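Local coordinates for choline binding protein PCPA (PDB 4CP6) that is a pneumococcal vaccine antigen with a leucine-rich-repeat region that probably attaches to the cell surface by binding choline, at residues A[253-267]-A[276-290]. Numbering follows the deposited sequence.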
loop_
_atom_site.group_PDB
_atom_site.type_symbol
_atom_site.label_atom_id
_atom_site.label_comp_id
_atom_site.label_asym_id
_atom_site.label_seq_id
_atom_site.Cartn_x
_atom_site.Cartn_y
_atom_site.Cartn_z
ATOM N N THR A 253 4.665 -5.837 -19.948
ATOM C CA THR A 253 3.253 -5.752 -19.576
ATOM C C THR A 253 2.414 -6.273 -20.753
ATOM O O THR A 253 2.764 -6.106 -21.935
ATOM C CB THR A 253 2.870 -4.323 -19.194
ATOM O OG1 THR A 253 3.206 -3.432 -20.283
ATOM C CG2 THR A 253 3.526 -3.880 -17.917
ATOM N N PRO A 254 1.251 -6.879 -20.446
ATOM C CA PRO A 254 0.394 -7.389 -21.535
ATOM C C PRO A 254 -0.192 -6.283 -22.385
ATOM O O PRO A 254 -0.298 -5.131 -21.957
ATOM C CB PRO A 254 -0.704 -8.172 -20.797
ATOM C CG PRO A 254 -0.683 -7.678 -19.389
ATOM C CD PRO A 254 0.714 -7.176 -19.103
ATOM N N LYS A 255 -0.558 -6.621 -23.638
ATOM C CA LYS A 255 -1.061 -5.643 -24.586
ATOM C C LYS A 255 -2.321 -4.884 -24.132
ATOM O O LYS A 255 -2.554 -3.773 -24.596
ATOM C CB LYS A 255 -1.291 -6.291 -25.970
ATOM C CG LYS A 255 -2.374 -7.376 -25.990
ATOM C CD LYS A 255 -2.693 -7.787 -27.430
ATOM C CE LYS A 255 -3.846 -8.753 -27.494
ATOM N NZ LYS A 255 -4.144 -9.143 -28.899
ATOM N N GLU A 256 -3.116 -5.482 -23.217
ATOM C CA GLU A 256 -4.360 -4.885 -22.732
ATOM C C GLU A 256 -4.138 -3.812 -21.683
ATOM O O GLU A 256 -5.070 -3.097 -21.395
ATOM C CB GLU A 256 -5.237 -5.963 -22.064
ATOM C CG GLU A 256 -5.736 -7.065 -23.001
ATOM C CD GLU A 256 -4.814 -8.260 -23.174
ATOM O OE1 GLU A 256 -3.769 -8.326 -22.484
ATOM O OE2 GLU A 256 -5.155 -9.151 -23.988
ATOM N N THR A 257 -2.926 -3.727 -21.090
ATOM C CA THR A 257 -2.709 -2.786 -19.990
ATOM C C THR A 257 -2.971 -1.348 -20.376
ATOM O O THR A 257 -2.424 -0.876 -21.380
ATOM C CB THR A 257 -1.317 -2.948 -19.389
ATOM O OG1 THR A 257 -0.899 -4.312 -19.379
ATOM C CG2 THR A 257 -1.214 -2.362 -17.997
ATOM N N LYS A 258 -3.793 -0.644 -19.588
ATOM C CA LYS A 258 -4.084 0.779 -19.790
ATOM C C LYS A 258 -3.420 1.604 -18.676
ATOM O O LYS A 258 -3.099 2.782 -18.879
ATOM C CB LYS A 258 -5.578 1.046 -19.778
ATOM C CG LYS A 258 -6.300 0.323 -20.917
ATOM C CD LYS A 258 -7.714 0.853 -21.109
ATOM C CE LYS A 258 -8.235 0.566 -22.502
ATOM N NZ LYS A 258 -9.023 -0.697 -22.557
ATOM N N GLU A 259 -3.244 1.015 -17.483
ATOM C CA GLU A 259 -2.615 1.767 -16.408
ATOM C C GLU A 259 -1.857 0.893 -15.460
ATOM O O GLU A 259 -2.237 -0.274 -15.211
ATOM C CB GLU A 259 -3.645 2.620 -15.647
ATOM C CG GLU A 259 -4.628 1.821 -14.833
ATOM C CD GLU A 259 -5.577 2.683 -14.020
ATOM O OE1 GLU A 259 -5.116 3.460 -13.149
ATOM O OE2 GLU A 259 -6.797 2.571 -14.263
ATOM N N LEU A 260 -0.797 1.498 -14.863
ATOM C CA LEU A 260 -0.071 0.883 -13.760
ATOM C C LEU A 260 -0.612 1.565 -12.526
ATOM O O LEU A 260 -0.585 2.805 -12.448
ATOM C CB LEU A 260 1.439 1.076 -13.855
ATOM C CG LEU A 260 2.070 0.678 -15.180
ATOM C CD1 LEU A 260 3.557 0.848 -15.106
ATOM C CD2 LEU A 260 1.765 -0.780 -15.532
ATOM N N ALA A 261 -1.135 0.792 -11.574
ATOM C CA ALA A 261 -1.701 1.384 -10.364
ATOM C C ALA A 261 -0.621 2.056 -9.549
ATOM O O ALA A 261 0.579 1.755 -9.672
ATOM C CB ALA A 261 -2.332 0.284 -9.505
ATOM N N SER A 262 -1.051 2.940 -8.675
ATOM C CA SER A 262 -0.124 3.555 -7.756
ATOM C C SER A 262 0.580 2.462 -6.940
ATOM O O SER A 262 -0.052 1.451 -6.569
ATOM C CB SER A 262 -0.859 4.520 -6.839
ATOM O OG SER A 262 -1.997 3.941 -6.221
ATOM N N TYR A 263 1.896 2.653 -6.683
ATOM C CA TYR A 263 2.739 1.725 -5.910
ATOM C C TYR A 263 2.838 0.316 -6.535
ATOM O O TYR A 263 3.333 -0.615 -5.868
ATOM C CB TYR A 263 2.213 1.624 -4.458
ATOM C CG TYR A 263 2.506 2.867 -3.644
ATOM C CD1 TYR A 263 1.612 3.938 -3.614
ATOM C CD2 TYR A 263 3.691 2.985 -2.923
ATOM C CE1 TYR A 263 1.877 5.072 -2.855
ATOM C CE2 TYR A 263 3.960 4.113 -2.154
ATOM C CZ TYR A 263 3.058 5.159 -2.140
ATOM O OH TYR A 263 3.353 6.260 -1.341
ATOM N N SER A 264 2.469 0.169 -7.820
ATOM C CA SER A 264 2.448 -1.175 -8.401
ATOM C C SER A 264 3.786 -1.906 -8.480
ATOM O O SER A 264 3.762 -3.145 -8.476
ATOM C CB SER A 264 1.796 -1.182 -9.771
ATOM O OG SER A 264 2.346 -0.177 -10.615
ATOM N N PHE A 265 4.929 -1.205 -8.611
ATOM C CA PHE A 265 6.267 -1.843 -8.625
ATOM C C PHE A 265 7.081 -1.278 -7.472
ATOM O O PHE A 265 8.319 -1.290 -7.513
ATOM C CB PHE A 265 7.029 -1.614 -9.965
ATOM C CG PHE A 265 6.430 -2.304 -11.160
ATOM C CD1 PHE A 265 5.259 -1.826 -11.749
ATOM C CD2 PHE A 265 7.050 -3.422 -11.722
ATOM C CE1 PHE A 265 4.732 -2.438 -12.900
ATOM C CE2 PHE A 265 6.527 -4.024 -12.873
ATOM C CZ PHE A 265 5.357 -3.551 -13.437
ATOM N N ASN A 266 6.416 -0.814 -6.416
ATOM C CA ASN A 266 7.120 -0.270 -5.272
ATOM C C ASN A 266 8.022 -1.330 -4.632
ATOM O O ASN A 266 7.602 -2.473 -4.470
ATOM C CB ASN A 266 6.108 0.246 -4.255
ATOM C CG ASN A 266 6.694 0.948 -3.081
ATOM O OD1 ASN A 266 7.596 1.830 -3.216
ATOM N ND2 ASN A 266 6.130 0.705 -1.957
ATOM N N LYS A 267 9.217 -0.916 -4.207
ATOM C CA LYS A 267 10.209 -1.761 -3.507
ATOM C C LYS A 267 10.720 -2.909 -4.358
ATOM O O LYS A 267 11.302 -3.842 -3.811
ATOM C CB LYS A 267 9.634 -2.306 -2.172
ATOM C CG LYS A 267 9.186 -1.231 -1.163
ATOM C CD LYS A 267 10.437 -0.471 -0.666
ATOM C CE LYS A 267 10.206 0.628 0.319
ATOM N NZ LYS A 267 11.512 1.291 0.602
ATOM N N LEU A 276 6.970 -1.505 -21.400
ATOM C CA LEU A 276 5.547 -1.171 -21.329
ATOM C C LEU A 276 4.967 -1.267 -22.715
ATOM O O LEU A 276 5.687 -1.181 -23.732
ATOM C CB LEU A 276 5.293 0.187 -20.683
ATOM C CG LEU A 276 5.892 0.339 -19.280
ATOM C CD1 LEU A 276 5.598 1.694 -18.712
ATOM C CD2 LEU A 276 5.364 -0.711 -18.317
ATOM N N ASN A 277 3.665 -1.518 -22.773
ATOM C CA ASN A 277 3.014 -1.765 -24.046
ATOM C C ASN A 277 2.334 -0.539 -24.648
ATOM O O ASN A 277 1.788 0.301 -23.923
ATOM C CB ASN A 277 1.900 -2.791 -23.816
ATOM C CG ASN A 277 0.910 -2.348 -22.747
ATOM O OD1 ASN A 277 1.235 -2.255 -21.558
ATOM N ND2 ASN A 277 -0.294 -1.950 -23.120
ATOM N N GLU A 278 2.259 -0.475 -26.003
ATOM C CA GLU A 278 1.412 0.523 -26.612
ATOM C C GLU A 278 -0.017 0.253 -26.137
ATOM O O GLU A 278 -0.448 -0.916 -26.083
ATOM C CB GLU A 278 1.450 0.435 -28.141
ATOM C CG GLU A 278 2.650 1.133 -28.733
ATOM C CD GLU A 278 2.936 2.531 -28.212
ATOM O OE1 GLU A 278 1.986 3.332 -28.046
ATOM O OE2 GLU A 278 4.137 2.816 -28.017
ATOM N N GLY A 279 -0.718 1.323 -25.800
ATOM C CA GLY A 279 -2.068 1.276 -25.261
ATOM C C GLY A 279 -2.057 1.719 -23.802
ATOM O O GLY A 279 -3.079 2.175 -23.289
ATOM N N LEU A 280 -0.894 1.591 -23.128
ATOM C CA LEU A 280 -0.767 2.051 -21.732
ATOM C C LEU A 280 -0.835 3.574 -21.736
ATOM O O LEU A 280 -0.129 4.248 -22.497
ATOM C CB LEU A 280 0.530 1.544 -21.126
ATOM C CG LEU A 280 0.609 1.654 -19.612
ATOM C CD1 LEU A 280 1.223 0.416 -19.031
ATOM C CD2 LEU A 280 1.389 2.850 -19.213
ATOM N N GLU A 281 -1.720 4.124 -20.905
ATOM C CA GLU A 281 -1.950 5.564 -20.848
ATOM C C GLU A 281 -1.441 6.246 -19.590
ATOM O O GLU A 281 -1.161 7.441 -19.638
ATOM C CB GLU A 281 -3.453 5.878 -20.919
ATOM C CG GLU A 281 -4.139 5.355 -22.175
ATOM C CD GLU A 281 -5.659 5.357 -22.127
ATOM O OE1 GLU A 281 -6.241 5.569 -21.037
ATOM O OE2 GLU A 281 -6.270 5.118 -23.191
ATOM N N LYS A 282 -1.404 5.536 -18.471
ATOM C CA LYS A 282 -1.099 6.153 -17.189
ATOM C C LYS A 282 -0.210 5.324 -16.312
ATOM O O LYS A 282 -0.422 4.116 -16.167
ATOM C CB LYS A 282 -2.456 6.433 -16.491
ATOM C CG LYS A 282 -2.356 6.982 -15.066
ATOM C CD LYS A 282 -3.762 7.284 -14.565
ATOM C CE LYS A 282 -3.753 7.980 -13.249
ATOM N NZ LYS A 282 -5.152 8.227 -12.793
ATOM N N ILE A 283 0.746 6.007 -15.667
ATOM C CA ILE A 283 1.627 5.411 -14.670
ATOM C C ILE A 283 1.295 6.092 -13.336
ATOM O O ILE A 283 1.471 7.316 -13.197
ATOM C CB ILE A 283 3.111 5.599 -15.043
ATOM C CG1 ILE A 283 3.407 4.831 -16.342
ATOM C CG2 ILE A 283 4.031 5.184 -13.896
ATOM C CD1 ILE A 283 4.783 5.120 -16.935
ATOM N N GLY A 284 0.797 5.300 -12.382
ATOM C CA GLY A 284 0.350 5.791 -11.079
ATOM C C GLY A 284 1.443 6.339 -10.188
ATOM O O GLY A 284 2.629 6.043 -10.367
ATOM N N THR A 285 1.027 7.048 -9.134
ATOM C CA THR A 285 1.971 7.648 -8.195
ATOM C C THR A 285 2.837 6.559 -7.526
ATOM O O THR A 285 2.347 5.477 -7.182
ATOM C CB THR A 285 1.235 8.602 -7.226
ATOM O OG1 THR A 285 2.191 9.340 -6.469
ATOM C CG2 THR A 285 0.339 7.858 -6.250
ATOM N N PHE A 286 4.147 6.844 -7.331
ATOM C CA PHE A 286 5.098 5.909 -6.737
ATOM C C PHE A 286 5.168 4.580 -7.486
ATOM O O PHE A 286 5.619 3.580 -6.901
ATOM C CB PHE A 286 4.780 5.677 -5.253
ATOM C CG PHE A 286 5.025 6.846 -4.330
ATOM C CD1 PHE A 286 4.092 7.868 -4.221
ATOM C CD2 PHE A 286 6.164 6.892 -3.534
ATOM C CE1 PHE A 286 4.310 8.939 -3.355
ATOM C CE2 PHE A 286 6.386 7.969 -2.675
ATOM C CZ PHE A 286 5.462 8.983 -2.600
ATOM N N ALA A 287 4.748 4.529 -8.778
ATOM C CA ALA A 287 4.725 3.219 -9.426
ATOM C C ALA A 287 6.055 2.487 -9.344
ATOM O O ALA A 287 6.042 1.279 -9.096
ATOM C CB ALA A 287 4.295 3.338 -10.875
ATOM N N PHE A 288 7.190 3.177 -9.580
ATOM C CA PHE A 288 8.498 2.518 -9.562
ATOM C C PHE A 288 9.324 2.967 -8.389
ATOM O O PHE A 288 10.556 2.785 -8.403
ATOM C CB PHE A 288 9.253 2.702 -10.895
ATOM C CG PHE A 288 8.405 2.503 -12.123
ATOM C CD1 PHE A 288 7.876 1.253 -12.425
ATOM C CD2 PHE A 288 8.116 3.569 -12.964
ATOM C CE1 PHE A 288 7.065 1.082 -13.551
ATOM C CE2 PHE A 288 7.307 3.391 -14.091
ATOM C CZ PHE A 288 6.766 2.152 -14.345
ATOM N N ALA A 289 8.692 3.525 -7.347
ATOM C CA ALA A 289 9.448 4.003 -6.206
ATOM C C ALA A 289 10.254 2.882 -5.560
ATOM O O ALA A 289 9.716 1.834 -5.228
ATOM C CB ALA A 289 8.534 4.676 -5.182
ATOM N N ASP A 290 11.555 3.090 -5.404
ATOM C CA ASP A 290 12.459 2.097 -4.797
ATOM C C ASP A 290 12.497 0.767 -5.585
ATOM O O ASP A 290 12.778 -0.291 -4.990
ATOM C CB ASP A 290 12.191 1.900 -3.303
ATOM C CG ASP A 290 12.421 3.155 -2.472
ATOM O OD1 ASP A 290 13.231 4.019 -2.897
ATOM O OD2 ASP A 290 11.806 3.264 -1.383
HETATM O O HOH W 1 -2.854 -2.101 -27.406
HETATM O O HOH W 2 -6.646 5.689 -12.511
#
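Leu-260 meets Leu-280 and Phe-288 where two successive coils of the leucine-rich-repeat solenoid stack in parallel register, Glu-259 beside Lys-282 and Leu-260 beside Ile-283. Its two methyls divide the work: CD1 touches CZ of the Phe-288 ring at 3.5 Å, while CD2 packs on CD1 of Leu-280. Phe-265 runs beside Phe-288 in the same direction, the ring planes oblique to each other. Phe-265 stacks in turn on Tyr-242 and Phe-288 meets Phe-311, so the aromatic row carries on into the flanking coils.

Between the short strands, Leu-260 N donates to Lys-282 O and Leu-260 O accepts from Gly-284 N. Through the turns the bonds run one way, from the N-H of Tyr-263, Phe-265 and Lys-267 to the carbonyls of Thr-285, Ala-287 and Ala-289 respectively. Gly-284 passes so close to Leu-260 O and the Ala-261–Ser-262 peptide that a CB there would collide with them.

At one end Asn-277 reaches across to the neighbouring coil. Its OD1 takes a short 2.6 Å bond from Thr-253 OG1, and its ND2 points almost straight (169°) at a lone pair of Thr-257 O, 3.0 Å away and in the amide plane. Its chi1 of 56° sets CG between the backbone N and the carbonyl carbon, which turns the amide into the Pro-254 to Thr-257 turn. Thr-257 OG1 and N both bind Pro-254 O, which fixes that turn around the amide.

Toward the other end the Tyr-263 and Phe-286 rings are nearly parallel (6°) but offset so far that little of one covers the other. Phe-286 CB sits over the tyrosine face, 3.5 Å from its centroid, and Tyr-263 OH lies above the phenylalanine ring and is hydrogen-bonded to Arg-207 NE. Beyond them Lys-267 kinks at its second torsion and closes a salt bridge, NZ to Asp-290 OD2 at 2.8 Å, from above the carboxylate plane.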